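Uncharacterized HTH-type transcriptional regulator YydK (Bacillus subtilis subsp. subtilis, PDB 3BWG) is uncharacterized but probably acts as a DNA-binding transcription regulator of the GntR family, pairing a winged helix-turn-helix domain with a UTRA domain. Local coordinates at residues T150-N154 and E155-H159. Sequence-based numbering, arbitrary orientation.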
loop_
_atom_site.group_PDB
_atom_site.type_symbol
_atom_site.label_atom_id
_atom_site.label_comp_id
_atom_site.label_asym_id
_atom_site.label_seq_id
_atom_site.Cartn_x
_atom_site.Cartn_y
_atom_site.Cartn_z
ATOM N N THR B 150 -0.825 -26.223 10.569
ATOM C CA THR B 150 -0.403 -27.515 11.086
ATOM C C THR B 150 -0.388 -28.603 10.016
ATOM O O THR B 150 0.342 -29.590 10.159
ATOM C CB THR B 150 -1.234 -27.963 12.298
ATOM O OG1 THR B 150 -2.609 -27.695 12.031
ATOM C CG2 THR B 150 -0.773 -27.236 13.587
ATOM N N TYR B 151 -1.221 -28.426 8.990
ATOM C CA TYR B 151 -1.246 -29.323 7.839
ATOM C C TYR B 151 -1.580 -28.571 6.547
ATOM O O TYR B 151 -2.414 -27.662 6.536
ATOM C CB TYR B 151 -2.231 -30.474 8.066
ATOM C CG TYR B 151 -2.193 -31.528 6.964
ATOM C CD1 TYR B 151 -1.114 -32.438 6.855
ATOM C CD2 TYR B 151 -3.211 -31.594 6.011
ATOM C CE1 TYR B 151 -1.091 -33.405 5.825
ATOM C CE2 TYR B 151 -3.213 -32.550 5.003
ATOM C CZ TYR B 151 -2.161 -33.435 4.899
ATOM O OH TYR B 151 -2.186 -34.363 3.881
ATOM N N LEU B 152 -0.883 -28.945 5.465
ATOM C CA LEU B 152 -1.145 -28.440 4.129
ATOM C C LEU B 152 -1.153 -29.617 3.163
ATOM O O LEU B 152 -0.463 -30.625 3.371
ATOM C CB LEU B 152 -0.076 -27.395 3.697
ATOM C CG LEU B 152 -0.106 -26.005 4.368
ATOM C CD1 LEU B 152 1.117 -25.078 3.954
ATOM C CD2 LEU B 152 -1.451 -25.338 4.096
ATOM N N ASN B 153 -1.944 -29.519 2.102
ATOM C CA ASN B 153 -1.850 -30.543 1.042
ATOM C C ASN B 153 -1.867 -29.937 -0.341
ATOM O O ASN B 153 -2.038 -28.741 -0.488
ATOM C CB ASN B 153 -2.897 -31.658 1.170
ATOM C CG ASN B 153 -4.314 -31.155 1.048
ATOM O OD1 ASN B 153 -4.564 -30.068 0.549
ATOM N ND2 ASN B 153 -5.251 -31.947 1.526
ATOM N N ASN B 154 -1.678 -30.772 -1.355
ATOM C CA ASN B 154 -1.654 -30.274 -2.707
ATOM C C ASN B 154 -2.866 -29.420 -3.065
ATOM O O ASN B 154 -2.719 -28.373 -3.681
ATOM C CB ASN B 154 -1.457 -31.411 -3.701
ATOM C CG ASN B 154 -0.428 -31.054 -4.758
ATOM O OD1 ASN B 154 -0.780 -30.840 -5.919
ATOM N ND2 ASN B 154 0.863 -30.922 -4.341
ATOM N N GLU B 155 -4.056 -29.862 -2.663
ATOM C CA GLU B 155 -5.288 -29.143 -2.992
ATOM C C GLU B 155 -5.338 -27.705 -2.433
ATOM O O GLU B 155 -5.659 -26.756 -3.151
ATOM C CB GLU B 155 -6.521 -29.945 -2.577
ATOM C CG GLU B 155 -7.823 -29.175 -2.755
ATOM C CD GLU B 155 -9.069 -30.015 -2.583
ATOM O OE1 GLU B 155 -8.981 -31.239 -2.338
ATOM O OE2 GLU B 155 -10.162 -29.444 -2.721
ATOM N N ILE B 156 -5.017 -27.550 -1.152
ATOM C CA ILE B 156 -5.014 -26.229 -0.521
ATOM C C ILE B 156 -4.054 -25.276 -1.262
ATOM O O ILE B 156 -4.412 -24.153 -1.601
ATOM C CB ILE B 156 -4.631 -26.341 0.982
ATOM C CG1 ILE B 156 -5.733 -27.071 1.766
ATOM C CG2 ILE B 156 -4.357 -24.982 1.570
ATOM C CD1 ILE B 156 -5.246 -27.725 3.072
ATOM N N VAL B 157 -2.834 -25.756 -1.490
ATOM C CA VAL B 157 -1.721 -25.002 -2.073
ATOM C C VAL B 157 -1.870 -24.727 -3.602
ATOM O O VAL B 157 -1.237 -23.834 -4.139
ATOM C CB VAL B 157 -0.425 -25.752 -1.739
ATOM C CG1 VAL B 157 0.616 -25.424 -2.675
ATOM C CG2 VAL B 157 0.015 -25.470 -0.251
ATOM N N SER B 158 -2.727 -25.462 -4.298
ATOM C CA SER B 158 -3.098 -25.034 -5.647
ATOM C C SER B 158 -4.272 -24.061 -5.673
ATOM O O SER B 158 -4.618 -23.552 -6.723
ATOM C CB SER B 158 -3.320 -26.188 -6.604
ATOM O OG SER B 158 -3.904 -27.248 -5.968
ATOM N N HIS B 159 -4.858 -23.775 -4.514
ATOM C CA HIS B 159 -5.894 -22.748 -4.441
ATOM C C HIS B 159 -5.498 -21.557 -3.553
ATOM O O HIS B 159 -4.378 -21.061 -3.659
ATOM C CB HIS B 159 -7.227 -23.398 -4.078
ATOM C CG HIS B 159 -7.666 -24.398 -5.097
ATOM N ND1 HIS B 159 -7.520 -25.760 -4.922
ATOM C CD2 HIS B 159 -8.191 -24.233 -6.340
ATOM C CE1 HIS B 159 -7.967 -26.389 -5.997
ATOM N NE2 HIS B 159 -8.370 -25.486 -6.875
#
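The carboxamide of N153 runs between two side chains of the helix turn that follows it: the end of I156 lies over one face at the oxygen end, its CD1 3.5 Å from N153 OD1, and E155 lies beyond the opposite face, its CB 3.7 Å from the same oxygen. Between them OD1 meets the I156 N-H end-on, 3.1 Å from I156 N and almost straight at 172°. This is a worked example of an asparagine N-cap, in which a side-chain carbonyl accepts from an amide of the first helical turn. The torsion that sets CG between the backbone N and carbonyl carbon (chi1 62°) turns OD1 back over the helix start. The backbone of N153 adds a second grip, V157 N donating to N153 O at 3.2 Å. Shortened to an alanine, the residue could still offer its backbone O to V157, but the I156 amide would probably lose its side-chain cap and the end of I156 the amide that it covers.

One residue on, N154 O receives two donors from S158: the backbone N at 3.0 Å and the hydroxyl OG at 2.8 Å, the latter tilted from the carbonyl plane. The imidazole of H159 turns back to the same turn, its ND1 giving a 2.8 Å bond to E155 O, which lies somewhat out of the ring plane.

On the apolar side, L152 CD2 touches I156 CG2 at 3.9 Å where the two side chains cross at about a right angle. This short turn, 154-157, leads from the loop after strand 135-145 towards helix 161-167 in the UTRA domain. L152 and V157 rest on L102 of strand 95-105, V157 also reaches V126 of strand 123-132, and Y164 of helix 161-167 touches L152 and I156, while R128 binds the carbonyls of V157 and H159.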